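Local atomic coordinates of 30-kDa cleavage and polyadenylation specificity factor 30 (Arabidopsis thaliana, PDB entry 5ZUU), a protein that recognises N6-methyladenosine-marked RNA through its YTH domain and, within the cleavage and polyadenylation specificity factor complex, mediates poly(A) site selection in pre-mRNA 3'-end formation. Residues F20-N25 against S134-E139; G37-Q42 against R101-K106. All coordinates share one frame; numbering follows the deposited sequence.

Contact 1: residues F20-N25 against S134-E139. With nucleotides of chain F.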
ATOM      1  N   PHE A  20      -6.136  -3.542   3.227  1.00 11.27           N
ATOM      2  CA  PHE A  20      -6.303  -2.366   4.093  1.00 12.21           C
ATOM      3  C   PHE A  20      -6.003  -1.130   3.285  1.00 11.50           C
ATOM      4  O   PHE A  20      -5.052  -1.132   2.517  1.00 11.42           O
ATOM      5  CB  PHE A  20      -5.344  -2.425   5.328  1.00 13.28           C
ATOM      6  CG  PHE A  20      -5.619  -3.554   6.267  1.00 14.17           C
ATOM      7  CD1 PHE A  20      -5.235  -4.833   5.966  1.00 15.11           C
ATOM      8  CD2 PHE A  20      -6.269  -3.341   7.463  1.00 15.70           C
ATOM      9  CE1 PHE A  20      -5.543  -5.898   6.825  1.00 15.37           C
ATOM     10  CE2 PHE A  20      -6.570  -4.388   8.328  1.00 14.84           C
ATOM     11  CZ  PHE A  20      -6.210  -5.667   7.999  1.00 15.36           C
ATOM     12  N   VAL A  21      -6.813  -0.085   3.442  1.00 10.55           N
ATOM     13  CA  VAL A  21      -6.476   1.228   2.917  1.00 10.86           C
ATOM     14  C   VAL A  21      -5.512   1.914   3.875  1.00 12.52           C
ATOM     15  O   VAL A  21      -5.744   1.937   5.078  1.00 14.11           O
ATOM     16  CB  VAL A  21      -7.703   2.135   2.725  1.00 10.80           C
ATOM     17  CG1 VAL A  21      -7.295   3.557   2.299  1.00 10.21           C
ATOM     18  CG2 VAL A  21      -8.635   1.528   1.690  1.00 10.27           C
ATOM     19  N   VAL A  22      -4.401   2.407   3.348  1.00 11.88           N
ATOM     20  CA  VAL A  22      -3.390   3.090   4.090  1.00 11.63           C
ATOM     21  C   VAL A  22      -3.408   4.521   3.598  1.00 11.96           C
ATOM     22  O   VAL A  22      -3.453   4.763   2.380  1.00 11.60           O
ATOM     23  CB  VAL A  22      -2.016   2.469   3.822  1.00 11.83           C
ATOM     24  CG1 VAL A  22      -0.897   3.386   4.321  1.00 12.04           C
ATOM     25  CG2 VAL A  22      -1.962   1.112   4.479  1.00 11.45           C
ATOM     26  N   LYS A  23      -3.482   5.473   4.535  1.00 11.98           N
ATOM     27  CA  LYS A  23      -3.538   6.917   4.215  1.00 12.19           C
ATOM     28  C   LYS A  23      -2.214   7.634   4.620  1.00 13.54           C
ATOM     29  O   LYS A  23      -1.585   7.280   5.613  1.00 14.15           O
ATOM     30  CB  LYS A  23      -4.739   7.569   4.893  1.00 12.55           C
ATOM     31  CG  LYS A  23      -6.111   6.975   4.469  1.00 12.68           C
ATOM     32  CD  LYS A  23      -6.452   7.221   3.002  1.00 12.95           C
ATOM     33  CE  LYS A  23      -6.535   8.678   2.608  1.00 13.08           C
ATOM     34  NZ  LYS A  23      -7.377   8.873   1.406  1.00 13.10           N
ATOM     35  N   SER A  24      -1.753   8.570   3.781  1.00 14.64           N
ATOM     36  CA  SER A  24      -0.655   9.524   4.097  1.00 14.89           C
ATOM     37  C   SER A  24      -1.112  10.971   3.973  1.00 14.78           C
ATOM     38  O   SER A  24      -1.900  11.316   3.086  1.00 15.42           O
ATOM     39  CB  SER A  24       0.515   9.313   3.159  1.00 14.78           C
ATOM     40  OG  SER A  24       1.607  10.114   3.547  1.00 15.53           O
ATOM     41  N   ASN A  25      -0.642  11.796   4.902  1.00 16.04           N
ATOM     42  CA  ASN A  25      -0.931  13.226   4.953  1.00 16.74           C
ATOM     43  C   ASN A  25      -0.247  13.928   3.845  1.00 16.91           C
ATOM     44  O   ASN A  25      -0.612  15.047   3.583  1.00 16.75           O
ATOM     45  CB  ASN A  25      -0.301  13.894   6.191  1.00 19.10           C
ATOM     46  CG  ASN A  25      -1.105  13.735   7.433  1.00 22.22           C
ATOM     47  OD1 ASN A  25      -2.323  13.501   7.397  1.00 26.44           O
ATOM     48  ND2 ASN A  25      -0.437  13.850   8.556  1.00 20.77           N
ATOM     49  N   SER A 134     -12.274   6.122   3.629  1.00 13.04           N
ATOM     50  CA  SER A 134     -11.473   5.130   4.326  1.00 13.21           C
ATOM     51  C   SER A 134     -10.416   5.876   5.111  1.00 12.81           C
ATOM     52  O   SER A 134      -9.651   6.639   4.527  1.00 12.80           O
ATOM     53  CB  SER A 134     -10.819   4.161   3.333  1.00 14.68           C
ATOM     54  OG  SER A 134     -11.767   3.273   2.782  1.00 14.31           O
ATOM     55  N   ARG A 135     -10.453   5.760   6.448  1.00 13.53           N
ATOM     56  CA  ARG A 135      -9.367   6.255   7.309  1.00 13.96           C
ATOM     57  C   ARG A 135      -8.171   5.339   7.189  1.00 13.34           C
ATOM     58  O   ARG A 135      -8.249   4.252   6.628  1.00 12.05           O
ATOM     59  CB  ARG A 135      -9.840   6.423   8.771  1.00 16.64           C
ATOM     60  CG  ARG A 135     -10.821   7.592   8.962  1.00 20.94           C
ATOM     61  CD  ARG A 135     -10.949   8.072  10.419  1.00 25.64           C
ATOM     62  NE  ARG A 135     -11.540   9.430  10.711  1.00 27.73           N
ATOM     63  CZ  ARG A 135     -12.821   9.687  10.607  1.00 31.07           C
ATOM     64  NH1 ARG A 135     -13.333  10.849  10.905  1.00 31.23           N
ATOM     65  NH2 ARG A 135     -13.625   8.746  10.153  1.00 40.52           N
ATOM     66  N   ASP A 136      -7.056   5.763   7.769  1.00 14.09           N
ATOM     67  CA  ASP A 136      -5.807   5.005   7.738  1.00 13.19           C
ATOM     68  C   ASP A 136      -6.008   3.631   8.389  1.00 13.36           C
ATOM     69  O   ASP A 136      -6.513   3.514   9.508  1.00 14.64           O
ATOM     70  CB  ASP A 136      -4.732   5.849   8.452  1.00 14.30           C
ATOM     71  CG  ASP A 136      -3.316   5.252   8.365  1.00 16.63           C
ATOM     72  OD1 ASP A 136      -2.935   4.699   7.299  1.00 15.35           O
ATOM     73  OD2 ASP A 136      -2.585   5.327   9.404  1.00 19.28           O
ATOM     74  N   CYS A 137      -5.604   2.596   7.672  1.00 11.75           N
ATOM     75  CA  CYS A 137      -5.691   1.187   8.039  1.00 11.27           C
ATOM     76  C   CYS A 137      -7.092   0.643   8.208  1.00 10.60           C
ATOM     77  O   CYS A 137      -7.317  -0.307   8.921  1.00 10.94           O
ATOM     78  CB  CYS A 137      -4.746   0.838   9.205  1.00 11.61           C
ATOM     79  SG  CYS A 137      -2.990   1.085   8.803  1.00 12.12           S
ATOM     80  N   GLN A 138      -8.056   1.267   7.580  1.00 10.31           N
ATOM     81  CA  GLN A 138      -9.392   0.658   7.479  1.00 10.41           C
ATOM     82  C   GLN A 138      -9.325  -0.627   6.606  1.00 11.00           C
ATOM     83  O   GLN A 138      -8.834  -0.638   5.449  1.00 10.49           O
ATOM     84  CB  GLN A 138     -10.355   1.656   6.872  1.00 10.65           C
ATOM     85  CG  GLN A 138     -11.643   1.056   6.348  1.00 10.87           C
ATOM     86  CD  GLN A 138     -12.507   0.726   7.520  1.00 11.12           C
ATOM     87  OE1 GLN A 138     -12.927   1.651   8.220  1.00 11.54           O
ATOM     88  NE2 GLN A 138     -12.667  -0.557   7.815  1.00 11.16           N
ATOM     89  N   GLU A 139      -9.786  -1.728   7.164  1.00 11.24           N
ATOM     90  CA  GLU A 139      -9.848  -2.996   6.420  1.00 11.46           C
ATOM     91  C   GLU A 139     -10.959  -2.957   5.358  1.00 11.33           C
ATOM     92  O   GLU A 139     -12.049  -2.453   5.614  1.00 10.54           O
ATOM     93  CB  GLU A 139     -10.046  -4.217   7.361  1.00 11.80           C
ATOM     94  CG  GLU A 139      -9.727  -5.512   6.601  1.00 12.49           C
ATOM     95  CD  GLU A 139      -9.691  -6.788   7.369  1.00 13.10           C
ATOM     96  OE1 GLU A 139      -9.456  -7.864   6.754  1.00 12.13           O
ATOM     97  OE2 GLU A 139      -9.835  -6.745   8.604  1.00 13.18           O
TER
ATOM     98  P     C F   6      -6.714   9.777   8.234  1.00 13.25           P
ATOM     99  OP1   C F   6      -7.649  10.792   8.719  1.00 13.64           O
ATOM    100  OP2   C F   6      -6.726   8.425   8.849  1.00 13.76           O
ATOM    101  O5'   C F   6      -6.971   9.540   6.664  1.00 13.22           O
ATOM    102  C5'   C F   6      -7.685  10.519   5.903  1.00 12.83           C
ATOM    103  C4'   C F   6      -8.978   9.937   5.384  1.00 13.50           C
ATOM    104  O4'   C F   6      -9.864   9.653   6.492  1.00 13.01           O
ATOM    105  C3'   C F   6      -9.785  10.828   4.449  1.00 13.41           C
ATOM    106  O3'   C F   6      -9.279  10.707   3.125  1.00 12.67           O
ATOM    107  C2'   C F   6     -11.174  10.255   4.618  1.00 12.87           C
ATOM    108  O2'   C F   6     -11.378   9.070   3.869  1.00 11.75           O
ATOM    109  C1'   C F   6     -11.192   9.981   6.119  1.00 13.85           C
ATOM    110  N1    C F   6     -11.644  11.107   6.963  1.00 15.21           N
ATOM    111  C2    C F   6     -13.000  11.451   6.939  1.00 15.65           C
ATOM    112  O2    C F   6     -13.758  10.844   6.173  1.00 15.44           O
ATOM    113  N3    C F   6     -13.451  12.428   7.756  1.00 15.50           N
ATOM    114  C4    C F   6     -12.606  13.040   8.591  1.00 16.69           C
ATOM    115  N4    C F   6     -13.094  14.005   9.365  1.00 16.00           N
ATOM    116  C5    C F   6     -11.217  12.706   8.646  1.00 16.26           C
ATOM    117  C6    C F   6     -10.786  11.738   7.826  1.00 15.70           C
ATOM    118  P     U F   7      -9.284  11.922   2.123  1.00 13.82           P
ATOM    119  OP1   U F   7      -8.566  11.489   0.936  1.00 15.52           O
ATOM    120  OP2   U F   7      -8.884  13.133   2.767  1.00 14.36           O
ATOM    121  O5'   U F   7     -10.816  12.111   1.735  1.00 14.71           O
ATOM    122  C5'   U F   7     -11.463  11.090   0.981  1.00 15.63           C
ATOM    123  C4'   U F   7     -12.935  11.354   0.939  1.00 16.19           C
ATOM    124  O4'   U F   7     -13.479  11.362   2.282  1.00 17.22           O
ATOM    125  C3'   U F   7     -13.301  12.704   0.363  1.00 16.93           C
ATOM    126  O3'   U F   7     -13.426  12.532  -1.036  1.00 19.49           O
ATOM    127  C2'   U F   7     -14.642  12.979   0.998  1.00 16.92           C
ATOM    128  O2'   U F   7     -15.670  12.201   0.427  1.00 15.94           O
ATOM    129  C1'   U F   7     -14.409  12.434   2.396  1.00 16.83           C
ATOM    130  N1    U F   7     -13.906  13.386   3.389  1.00 15.60           N
ATOM    131  C2    U F   7     -14.817  14.221   4.017  1.00 16.18           C
ATOM    132  O2    U F   7     -15.996  14.302   3.685  1.00 16.74           O
ATOM    133  N3    U F   7     -14.288  14.993   5.018  1.00 16.48           N
ATOM    134  C4    U F   7     -12.989  14.985   5.482  1.00 16.11           C
ATOM    135  O4    U F   7     -12.681  15.711   6.425  1.00 15.43           O
ATOM    136  C5    U F   7     -12.108  14.106   4.774  1.00 15.64           C
ATOM    137  C6    U F   7     -12.590  13.343   3.789  1.00 15.64           C
TER
HETATM  138  O   HOH W   1      -9.625   7.322   1.536  1.00 18.14           O
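Asp136 lends a carboxylate oxygen, not a backbone carbonyl, to the edge of a beta strand: Lys23 N donates to Asp136 OD1 over 2.9 Å. The donor meets that oxygen on the anti side, 28° out of the carboxylate plane. The pair belongs to the YTH domain, a PUA-clan fold, where strand 17-24 lies beside the outermost strand 138-140. A type II turn from Arg135 to Gln138 leads into that short strand. The one sound backbone bond here runs from Val21 N to Gln138 O, 2.9 Å; that from Cys137 N to Val21 O is weak, bent to 124°.

The turn also faces RNA. Asp136 N reaches OP2 of C6 in chain F at 2.9 Å, and the guanidinium of Arg135 turns one face to the cytosine. The Lys23 chain, bent at chi2 and chi3, brings CG to 3.6 Å from Ser134 O before NZ leads off to U7 OP1 of chain F (2.9 Å). NZ also bonds C6 O3', Ser64 OG and a water that bridges to Ser134 O; the ammonium probably offsets backbone phosphate charge.

Beyond Val21, Glu139 CG makes a CH-pi contact over one face of the Phe20 ring, 4.0 Å from its centroid, on the way to a salt bridge with Arg18. Cys137 O lies in the plane of the same ring, 3.5 Å from Phe20 CD2.

Contact 2: residues G37-Q42 against R101-K106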
ATOM      1  N   GLY A  37      11.117   0.995   0.138  1.00 15.43           N
ATOM      2  CA  GLY A  37      10.481  -0.292   0.486  1.00 15.23           C
ATOM      3  C   GLY A  37      10.097  -0.470   1.939  1.00 14.53           C
ATOM      4  O   GLY A  37      10.160  -1.592   2.519  1.00 14.75           O
ATOM      5  N   VAL A  38       9.616   0.626   2.497  1.00 16.05           N
ATOM      6  CA  VAL A  38       9.410   0.768   3.923  1.00 16.63           C
ATOM      7  C   VAL A  38       8.207   1.626   4.203  1.00 14.13           C
ATOM      8  O   VAL A  38       7.946   2.539   3.472  1.00 14.93           O
ATOM      9  CB  VAL A  38      10.725   1.362   4.478  1.00 20.48           C
ATOM     10  CG1 VAL A  38      10.569   2.649   5.229  1.00 21.26           C
ATOM     11  CG2 VAL A  38      11.473   0.316   5.253  1.00 21.51           C
ATOM     12  N   TRP A  39       7.464   1.315   5.251  1.00 12.60           N
ATOM     13  CA  TRP A  39       6.423   2.179   5.736  1.00 11.97           C
ATOM     14  C   TRP A  39       6.428   2.181   7.253  1.00 11.33           C
ATOM     15  O   TRP A  39       6.998   1.299   7.886  1.00 10.87           O
ATOM     16  CB  TRP A  39       5.040   1.704   5.224  1.00 11.45           C
ATOM     17  CG  TRP A  39       3.871   2.719   5.436  1.00 10.80           C
ATOM     18  CD1 TRP A  39       2.741   2.515   6.138  1.00 10.50           C
ATOM     19  CD2 TRP A  39       3.802   4.072   4.985  1.00 11.35           C
ATOM     20  NE1 TRP A  39       1.966   3.619   6.155  1.00 10.18           N
ATOM     21  CE2 TRP A  39       2.568   4.592   5.424  1.00 11.16           C
ATOM     22  CE3 TRP A  39       4.627   4.870   4.206  1.00 10.83           C
ATOM     23  CZ2 TRP A  39       2.139   5.899   5.103  1.00 11.32           C
ATOM     24  CZ3 TRP A  39       4.238   6.134   3.917  1.00 11.10           C
ATOM     25  CH2 TRP A  39       3.015   6.673   4.396  1.00 10.90           C
ATOM     26  N   ALA A  40       5.758   3.177   7.829  1.00 11.76           N
ATOM     27  CA  ALA A  40       5.427   3.181   9.232  1.00 12.75           C
ATOM     28  C   ALA A  40       4.010   3.726   9.368  1.00 13.62           C
ATOM     29  O   ALA A  40       3.676   4.700   8.706  1.00 14.70           O
ATOM     30  CB  ALA A  40       6.428   4.053  10.046  1.00 12.57           C
ATOM     31  N   THR A  41       3.202   3.151  10.273  1.00 14.39           N
ATOM     32  CA  THR A  41       1.844   3.676  10.485  1.00 14.77           C
ATOM     33  C   THR A  41       1.712   4.305  11.860  1.00 15.74           C
ATOM     34  O   THR A  41       2.671   4.368  12.634  1.00 16.38           O
ATOM     35  CB  THR A  41       0.756   2.597  10.182  1.00 14.35           C
ATOM     36  OG1 THR A  41      -0.532   3.222  10.168  1.00 14.76           O
ATOM     37  CG2 THR A  41       0.752   1.433  11.182  1.00 14.14           C
ATOM     38  N   GLN A  42       0.522   4.811  12.166  1.00 18.01           N
ATOM     39  CA  GLN A  42       0.228   5.344  13.488  1.00 16.80           C
ATOM     40  C   GLN A  42       0.339   4.222  14.481  1.00 17.88           C
ATOM     41  O   GLN A  42       0.002   3.087  14.153  1.00 16.43           O
ATOM     42  CB  GLN A  42      -1.193   5.859  13.564  1.00 16.72           C
ATOM     43  CG  GLN A  42      -1.422   7.029  12.657  1.00 16.37           C
ATOM     44  CD  GLN A  42      -2.856   7.445  12.628  1.00 16.39           C
ATOM     45  OE1 GLN A  42      -3.273   8.070  13.564  1.00 18.82           O
ATOM     46  NE2 GLN A  42      -3.637   7.085  11.565  1.00 14.49           N
ATOM     47  N   ARG A 101       6.884   1.951  14.386  1.00 17.73           N
ATOM     48  CA  ARG A 101       8.099   1.370  13.899  1.00 21.52           C
ATOM     49  C   ARG A 101       8.023   1.114  12.370  1.00 20.71           C
ATOM     50  O   ARG A 101       6.946   0.776  11.822  1.00 19.01           O
ATOM     51  CB  ARG A 101       8.344   0.068  14.623  1.00 23.02           C
ATOM     52  CG  ARG A 101       8.575   0.226  16.114  1.00 24.70           C
ATOM     53  CD  ARG A 101       8.414  -1.129  16.778  1.00 26.82           C
ATOM     54  NE  ARG A 101       8.440  -0.943  18.229  1.00 28.67           N
ATOM     55  CZ  ARG A 101       9.260  -1.527  19.102  1.00 27.04           C
ATOM     56  NH1 ARG A 101      10.122  -2.480  18.764  1.00 26.35           N
ATOM     57  NH2 ARG A 101       9.131  -1.208  20.378  1.00 27.94           N
ATOM     58  N   ASN A 102       9.167   1.271  11.698  1.00 17.88           N
ATOM     59  CA  ASN A 102       9.229   1.047  10.264  1.00 17.56           C
ATOM     60  C   ASN A 102       9.032  -0.423  10.059  1.00 16.50           C
ATOM     61  O   ASN A 102       9.543  -1.220  10.836  1.00 16.56           O
ATOM     62  CB  ASN A 102      10.616   1.422   9.682  1.00 17.90           C
ATOM     63  CG  ASN A 102      10.864   2.909   9.636  1.00 17.95           C
ATOM     64  OD1 ASN A 102       9.960   3.732   9.768  1.00 18.49           O
ATOM     65  ND2 ASN A 102      12.118   3.270   9.352  1.00 21.47           N
ATOM     66  N   PHE A 103       8.305  -0.799   9.012  1.00 15.85           N
ATOM     67  CA  PHE A 103       8.282  -2.192   8.532  1.00 14.76           C
ATOM     68  C   PHE A 103       8.463  -2.274   6.981  1.00 14.38           C
ATOM     69  O   PHE A 103       8.338  -1.305   6.290  1.00 13.94           O
ATOM     70  CB  PHE A 103       6.996  -2.900   9.020  1.00 14.57           C
ATOM     71  CG  PHE A 103       5.732  -2.268   8.489  1.00 15.20           C
ATOM     72  CD1 PHE A 103       5.160  -1.168   9.125  1.00 14.49           C
ATOM     73  CD2 PHE A 103       5.139  -2.736   7.291  1.00 15.23           C
ATOM     74  CE1 PHE A 103       4.015  -0.533   8.605  1.00 15.38           C
ATOM     75  CE2 PHE A 103       4.006  -2.086   6.757  1.00 15.55           C
ATOM     76  CZ  PHE A 103       3.419  -1.003   7.422  1.00 15.02           C
ATOM     77  N   SER A 104       8.816  -3.432   6.467  1.00 15.71           N
ATOM     78  CA  SER A 104       9.010  -3.618   5.031  1.00 18.37           C
ATOM     79  C   SER A 104       7.715  -3.713   4.271  1.00 16.19           C
ATOM     80  O   SER A 104       6.745  -4.351   4.720  1.00 15.84           O
ATOM     81  CB  SER A 104       9.688  -4.963   4.720  1.00 19.51           C
ATOM     82  OG  SER A 104      10.886  -4.996   5.365  1.00 24.82           O
ATOM     83  N   VAL A 105       7.756  -3.164   3.078  1.00 14.73           N
ATOM     84  CA  VAL A 105       6.704  -3.352   2.103  1.00 14.90           C
ATOM     85  C   VAL A 105       7.380  -3.572   0.756  1.00 14.50           C
ATOM     86  O   VAL A 105       8.496  -3.143   0.562  1.00 15.29           O
ATOM     87  CB  VAL A 105       5.671  -2.195   2.073  1.00 13.50           C
ATOM     88  CG1 VAL A 105       5.064  -2.025   3.411  1.00 12.98           C
ATOM     89  CG2 VAL A 105       6.288  -0.873   1.647  1.00 13.98           C
ATOM     90  N   LYS A 106       6.689  -4.274  -0.134  1.00 15.01           N
ATOM     91  CA  LYS A 106       7.074  -4.421  -1.532  1.00 15.28           C
ATOM     92  C   LYS A 106       5.966  -3.828  -2.370  1.00 14.18           C
ATOM     93  O   LYS A 106       4.845  -4.335  -2.361  1.00 12.83           O
ATOM     94  CB  LYS A 106       7.204  -5.866  -1.816  1.00 18.54           C
ATOM     95  CG  LYS A 106       7.351  -6.294  -3.264  1.00 21.31           C
ATOM     96  CD  LYS A 106       7.600  -7.805  -3.210  1.00 24.77           C
ATOM     97  CE  LYS A 106       7.109  -8.571  -4.409  1.00 29.34           C
ATOM     98  NZ  LYS A 106       8.250  -8.699  -5.327  1.00 34.22           N
TER
HETATM   99  O   HOH W   2       4.537   1.288  12.188  1.00  8.43           O
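Phe103 N gives Trp39 O the shortest sound hydrogen bond between the segments, 2.7 Å, with the donor nearly along the C=O axis. Asn102 CA adds a CH...O contact to the same oxygen at 3.3 Å, and one face of the Phe103 ring packs against it, with Phe103 CD1 3.3 Å from Trp39 O. This last approach follows from the torsion of Phe103: CG stands between the backbone N and the carbonyl carbon (chi1 62°), which folds the ring back across the pairing.

The bond of Trp39 N to Phe103 O, 3.0 Å, completes the antiparallel hydrogen-bonded pair of Trp39 and Phe103. Two residues further along, Val105 N bonds Gly37 O at 2.9 Å and a nearly straight 174°, though the donor stands above the carbonyl plane. Gly37 has positive phi as it leaves helix 27-36, and Val105 CG2 packs 3.7 Å from Val38 N. Past the pairing the segments diverge, and Thr41 N donates to a water.

On the face shared by Trp39 and Phe103 the two side chains run alongside each other, pointing the same way. Phe103 CZ meets the indole edge in its plane, 3.8 Å from Trp39 CD1, with the ring planes at 89°. Trp39 packs on the modified base of the RNA and Ala40 O accepts from N6 of that base, consistent with the aromatic m6A pocket of YTH domains.

Around the pair, Phe63 of strand 58-65 and the loop residue Trp90 each meet Trp39 edge-to-face, Leu49 of helix 46-55 packs on Phe103, Ser33 of helix 27-36 touches Trp39 and Val105, and strand 17-24 reaches Trp39 through Val22 and Ser24.

Overall arrangement
From the N terminus, strand 17-24 supplies the first half of contact 1, and helix 27-36 then leads to segment 37-42. Contact 2 closes the inner loop when the chain returns at 101-106, after helix 46-55 and the two strands 58-65 and 70-77, joining short strand 38-39 to strand 103-114. Contact 1 closes the outer loop at 134-139, tying late strand 138-140 to the first strand, so contact 2 lies wholly within it. Both belong to one mixed sheet, in which 38-39 and 138-140 are outermost. Yet the contact centres are only about 13 Å apart. They meet where Asp136 OD2 and Gln42 NE2 approach to 3.0 Å, a probable hydrogen bond, and where Cys137 SG packs 3.5 Å from Thr41 OG1.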